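Local coordinates for ribosomal-protein-serine acetyltransferase, putative (Vibrio cholerae O1 biovar eltor, PDB 2FCK), which probably belongs to the GNAT acetyltransferases, and may acetylate the amino-terminal serine or alanine of a protein, at residues A[4-17]-A[112-125]. Residues are numbered along the deposited sequence; the frame is centred on the assembly and turned at random.
With NO3 (nitrate ion), chain D.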
# COMPACT_ATOMS: atom_id res chain seq x y z
N MSE A 4 11.67 16.64 7.24
CA MSE A 4 11.88 15.54 8.21
C MSE A 4 13.33 15.50 8.70
O MSE A 4 14.29 15.47 7.92
CB MSE A 4 11.47 14.20 7.61
CG MSE A 4 10.09 14.23 7.03
SE MSE A 4 8.75 15.06 8.25
CE MSE A 4 7.38 13.73 7.76
N THR A 5 13.45 15.50 10.01
CA THR A 5 14.67 15.18 10.68
C THR A 5 14.19 14.48 11.93
O THR A 5 12.99 14.54 12.27
CB THR A 5 15.40 16.43 11.07
OG1 THR A 5 14.50 17.27 11.80
CG2 THR A 5 15.93 17.15 9.83
N PRO A 6 15.09 13.81 12.63
CA PRO A 6 14.63 13.21 13.89
C PRO A 6 14.05 14.22 14.89
O PRO A 6 13.43 13.81 15.88
CB PRO A 6 15.91 12.57 14.47
CG PRO A 6 16.85 12.40 13.27
CD PRO A 6 16.52 13.51 12.32
N ASP A 7 14.23 15.51 14.62
CA ASP A 7 13.76 16.54 15.54
C ASP A 7 12.35 17.03 15.20
O ASP A 7 11.77 17.89 15.93
CB ASP A 7 14.73 17.72 15.54
CG ASP A 7 15.98 17.43 16.32
OD1 ASP A 7 15.87 16.78 17.40
OD2 ASP A 7 17.07 17.85 15.87
N PHE A 8 11.81 16.53 14.11
CA PHE A 8 10.51 16.99 13.62
C PHE A 8 9.39 16.59 14.56
O PHE A 8 9.32 15.44 14.96
CB PHE A 8 10.16 16.37 12.26
CG PHE A 8 8.77 16.75 11.76
CD1 PHE A 8 7.73 15.80 11.72
CD2 PHE A 8 8.50 18.07 11.34
CE1 PHE A 8 6.42 16.16 11.26
CE2 PHE A 8 7.20 18.41 10.87
CZ PHE A 8 6.18 17.46 10.83
N GLN A 9 8.56 17.57 14.93
CA GLN A 9 7.42 17.33 15.84
C GLN A 9 6.14 17.88 15.23
O GLN A 9 6.16 18.88 14.49
CB GLN A 9 7.63 17.98 17.20
CG GLN A 9 9.08 17.88 17.71
CD GLN A 9 9.23 18.26 19.12
OE1 GLN A 9 8.50 19.12 19.62
NE2 GLN A 9 10.17 17.61 19.82
N ILE A 10 5.02 17.24 15.55
CA ILE A 10 3.73 17.85 15.31
C ILE A 10 3.19 18.19 16.69
O ILE A 10 3.08 17.31 17.54
CB ILE A 10 2.77 16.88 14.53
CG1 ILE A 10 3.28 16.52 13.13
CG2 ILE A 10 1.37 17.53 14.43
CD1 ILE A 10 2.55 15.26 12.58
N VAL A 11 2.87 19.47 16.93
CA VAL A 11 2.45 19.93 18.25
C VAL A 11 1.04 20.51 18.17
O VAL A 11 0.75 21.31 17.30
CB VAL A 11 3.41 21.02 18.81
CG1 VAL A 11 2.98 21.40 20.24
CG2 VAL A 11 4.83 20.53 18.75
N THR A 12 0.19 20.07 19.07
CA THR A 12 -1.19 20.52 19.08
C THR A 12 -1.40 21.31 20.38
O THR A 12 -0.45 21.60 21.06
CB THR A 12 -2.16 19.31 19.05
OG1 THR A 12 -1.98 18.53 20.23
CG2 THR A 12 -1.97 18.45 17.80
N GLN A 13 -2.64 21.64 20.73
CA GLN A 13 -2.86 22.40 21.97
C GLN A 13 -2.31 21.66 23.21
O GLN A 13 -1.62 22.25 24.09
CB GLN A 13 -4.36 22.70 22.16
CG GLN A 13 -4.59 23.45 23.46
CD GLN A 13 -6.04 23.47 23.89
OE1 GLN A 13 -6.92 22.87 23.27
NE2 GLN A 13 -6.29 24.12 25.03
N ARG A 14 -2.61 20.36 23.28
CA ARG A 14 -2.29 19.58 24.48
C ARG A 14 -1.18 18.54 24.33
O ARG A 14 -0.68 18.02 25.34
CB ARG A 14 -3.56 18.93 25.02
CG ARG A 14 -4.69 19.93 25.38
CD ARG A 14 -5.88 19.17 25.87
NE ARG A 14 -6.49 18.36 24.82
CZ ARG A 14 -7.54 17.56 25.01
NH1 ARG A 14 -8.06 16.87 23.99
NH2 ARG A 14 -8.11 17.49 26.23
N LEU A 15 -0.79 18.26 23.08
CA LEU A 15 0.04 17.08 22.74
C LEU A 15 1.26 17.40 21.88
O LEU A 15 1.27 18.37 21.11
CB LEU A 15 -0.81 15.96 22.04
CG LEU A 15 -2.08 15.54 22.74
CD1 LEU A 15 -2.90 14.57 21.81
CD2 LEU A 15 -1.78 14.94 24.14
N GLN A 16 2.28 16.55 22.02
CA GLN A 16 3.50 16.69 21.26
C GLN A 16 3.73 15.33 20.62
O GLN A 16 3.88 14.33 21.34
CB GLN A 16 4.65 17.03 22.21
CG GLN A 16 5.97 17.15 21.55
CD GLN A 16 7.09 17.19 22.58
OE1 GLN A 16 7.16 16.34 23.49
NE2 GLN A 16 7.93 18.21 22.49
N LEU A 17 3.75 15.31 19.30
CA LEU A 17 3.93 14.07 18.53
C LEU A 17 5.39 14.09 18.05
O LEU A 17 5.77 15.00 17.31
CB LEU A 17 2.97 14.04 17.31
CG LEU A 17 1.53 13.57 17.58
CD1 LEU A 17 0.79 14.50 18.59
CD2 LEU A 17 0.82 13.58 16.24
N GLN A 112 -10.12 11.60 27.43
CA GLN A 112 -9.83 13.05 27.35
C GLN A 112 -9.77 13.64 25.92
O GLN A 112 -9.48 14.84 25.74
CB GLN A 112 -8.51 13.34 28.07
CG GLN A 112 -8.54 13.01 29.57
CD GLN A 112 -7.19 13.18 30.21
OE1 GLN A 112 -6.70 14.31 30.38
NE2 GLN A 112 -6.57 12.06 30.59
N GLY A 113 -10.04 12.81 24.91
CA GLY A 113 -10.03 13.25 23.53
C GLY A 113 -8.61 13.33 22.96
O GLY A 113 -8.44 13.89 21.88
N TYR A 114 -7.62 12.76 23.65
CA TYR A 114 -6.23 12.73 23.12
C TYR A 114 -6.11 11.93 21.84
O TYR A 114 -5.30 12.26 20.95
CB TYR A 114 -5.24 12.17 24.14
CG TYR A 114 -4.94 13.11 25.32
CD1 TYR A 114 -4.14 12.68 26.37
CD2 TYR A 114 -5.45 14.40 25.36
CE1 TYR A 114 -3.82 13.52 27.43
CE2 TYR A 114 -5.14 15.26 26.43
CZ TYR A 114 -4.33 14.80 27.46
OH TYR A 114 -4.04 15.64 28.52
N GLY A 115 -6.87 10.84 21.74
CA GLY A 115 -6.79 10.02 20.52
C GLY A 115 -7.25 10.79 19.28
O GLY A 115 -6.60 10.77 18.22
N LYS A 116 -8.35 11.52 19.44
CA LYS A 116 -8.88 12.31 18.33
C LYS A 116 -7.91 13.48 18.02
O LYS A 116 -7.62 13.75 16.85
CB LYS A 116 -10.28 12.86 18.68
CG LYS A 116 -10.91 13.56 17.48
CD LYS A 116 -12.30 14.06 17.83
CE LYS A 116 -12.91 14.84 16.70
NZ LYS A 116 -14.23 15.34 17.21
N GLU A 117 -7.35 14.10 19.04
CA GLU A 117 -6.44 15.22 18.82
C GLU A 117 -5.15 14.73 18.11
O GLU A 117 -4.71 15.34 17.14
CB GLU A 117 -6.10 15.90 20.17
CG GLU A 117 -5.23 17.14 20.05
CD GLU A 117 -5.09 17.85 21.39
OE1 GLU A 117 -6.02 17.74 22.22
OE2 GLU A 117 -4.06 18.49 21.64
N ALA A 118 -4.55 13.64 18.58
CA ALA A 118 -3.32 13.13 17.98
C ALA A 118 -3.56 12.60 16.54
O ALA A 118 -2.79 12.89 15.61
CB ALA A 118 -2.76 12.01 18.87
N LEU A 119 -4.61 11.80 16.37
CA LEU A 119 -4.82 11.20 15.05
C LEU A 119 -5.24 12.26 14.03
O LEU A 119 -4.79 12.24 12.88
CB LEU A 119 -5.82 10.02 15.14
CG LEU A 119 -6.08 9.24 13.86
CD1 LEU A 119 -4.78 8.63 13.39
CD2 LEU A 119 -7.12 8.12 14.14
N THR A 120 -6.05 13.23 14.47
CA THR A 120 -6.42 14.31 13.55
C THR A 120 -5.18 15.13 13.13
O THR A 120 -5.05 15.49 11.96
CB THR A 120 -7.48 15.24 14.21
OG1 THR A 120 -8.70 14.48 14.39
CG2 THR A 120 -7.77 16.48 13.33
N ALA A 121 -4.25 15.35 14.08
CA ALA A 121 -3.00 16.08 13.76
C ALA A 121 -2.25 15.34 12.64
O ALA A 121 -1.80 15.95 11.64
CB ALA A 121 -2.14 16.19 15.01
N LEU A 122 -2.22 14.01 12.77
CA LEU A 122 -1.47 13.22 11.79
C LEU A 122 -2.17 13.25 10.43
O LEU A 122 -1.55 13.38 9.38
CB LEU A 122 -1.27 11.79 12.30
CG LEU A 122 -0.44 10.90 11.36
CD1 LEU A 122 0.98 11.49 11.17
CD2 LEU A 122 -0.37 9.44 11.86
N ILE A 123 -3.49 13.13 10.44
CA ILE A 123 -4.26 13.17 9.21
C ILE A 123 -4.08 14.52 8.48
O ILE A 123 -3.86 14.59 7.26
CB ILE A 123 -5.75 12.95 9.57
CG1 ILE A 123 -5.97 11.44 9.98
CG2 ILE A 123 -6.70 13.33 8.36
CD1 ILE A 123 -7.35 11.28 10.69
N LEU A 124 -4.16 15.60 9.22
CA LEU A 124 -3.95 16.93 8.63
C LEU A 124 -2.55 17.09 8.07
O LEU A 124 -2.38 17.66 6.99
CB LEU A 124 -4.25 18.04 9.64
CG LEU A 124 -5.73 18.10 10.01
CD1 LEU A 124 -5.92 19.15 11.17
CD2 LEU A 124 -6.64 18.36 8.79
N PHE A 125 -1.55 16.57 8.77
CA PHE A 125 -0.18 16.58 8.25
C PHE A 125 -0.12 15.86 6.91
O PHE A 125 0.46 16.36 5.93
CB PHE A 125 0.75 15.97 9.30
CG PHE A 125 2.12 15.65 8.79
CD1 PHE A 125 3.04 16.65 8.57
CD2 PHE A 125 2.46 14.32 8.56
CE1 PHE A 125 4.34 16.33 8.10
CE2 PHE A 125 3.72 13.99 8.08
CZ PHE A 125 4.65 15.00 7.85
N NO3 D . -10.47 9.88 21.56
O1 NO3 D . -9.87 8.67 21.83
O2 NO3 D . -11.73 10.03 21.04
O3 NO3 D . -9.79 11.04 21.78
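Gln-112 meets Arg-14 through its backbone: Gln-112 O is held end-on by Arg-14 NH1 and NH2, both at 3.0 Å, although it lies somewhat out of the guanidinium plane. At Tyr-114 the evidence is of two kinds. Leu-15 CD2 sits 3.8 Å from the centroid of the Tyr-114 ring, nearly on the ring normal, a CH-pi contact over one face. Arg-14, by contrast, comes to the ring's edge, with Tyr-114 CE2 above the centre of the guanidinium and the two planes 83° apart; beyond, the Tyr-114 hydroxyl is hydrogen-bonded to Glu-77. Glu-117 is the polar centre of the contact. Its chain leaves with CG opposite the backbone N (chi1 -176°) and runs extended, carrying the carboxylate across to the turn between strands 10-11 and 15-18. There Glu-117 OE1 takes Arg-14 NE at 2.7 Å on its syn lone pair, in a salt bridge, and a second bond from NH1. Glu-117 OE2 uses its anti lone pair for Thr-12 OG1, at 2.5 Å, and also accepts Arg-14 N at 2.9 Å. Four donors thus grip the carboxylate, which lies nearly coplanar with the guanidinium; this probably favours its charged form. The next residue, Ala-118, packs its CB against Leu-15 CD1; a turn beyond Glu-117, Ala-121 CB receives Thr-12 CG2 at 3.6 Å and Ile-10 CG2. Phe-125 closes the row: its CB and CG meet Ile-10 CD1, and its ring lies obliquely to that of Phe-8, centroids 5.4 Å apart. Strand 15-17 crosses the helix axis at -43° and 9.4 Å. The whole is a helix packed on an antiparallel hairpin at the edge of the mixed sheet. A nitrate, probably from the crystallisation liquor, lies at the helix start; Gly-113 and Gly-115, just before Lys-116, supply the glycines of a Gln-x-x-Gly-x-Gly sequence, consistent with the motif that binds the pyrophosphate of acetyl-CoA in GNAT enzymes.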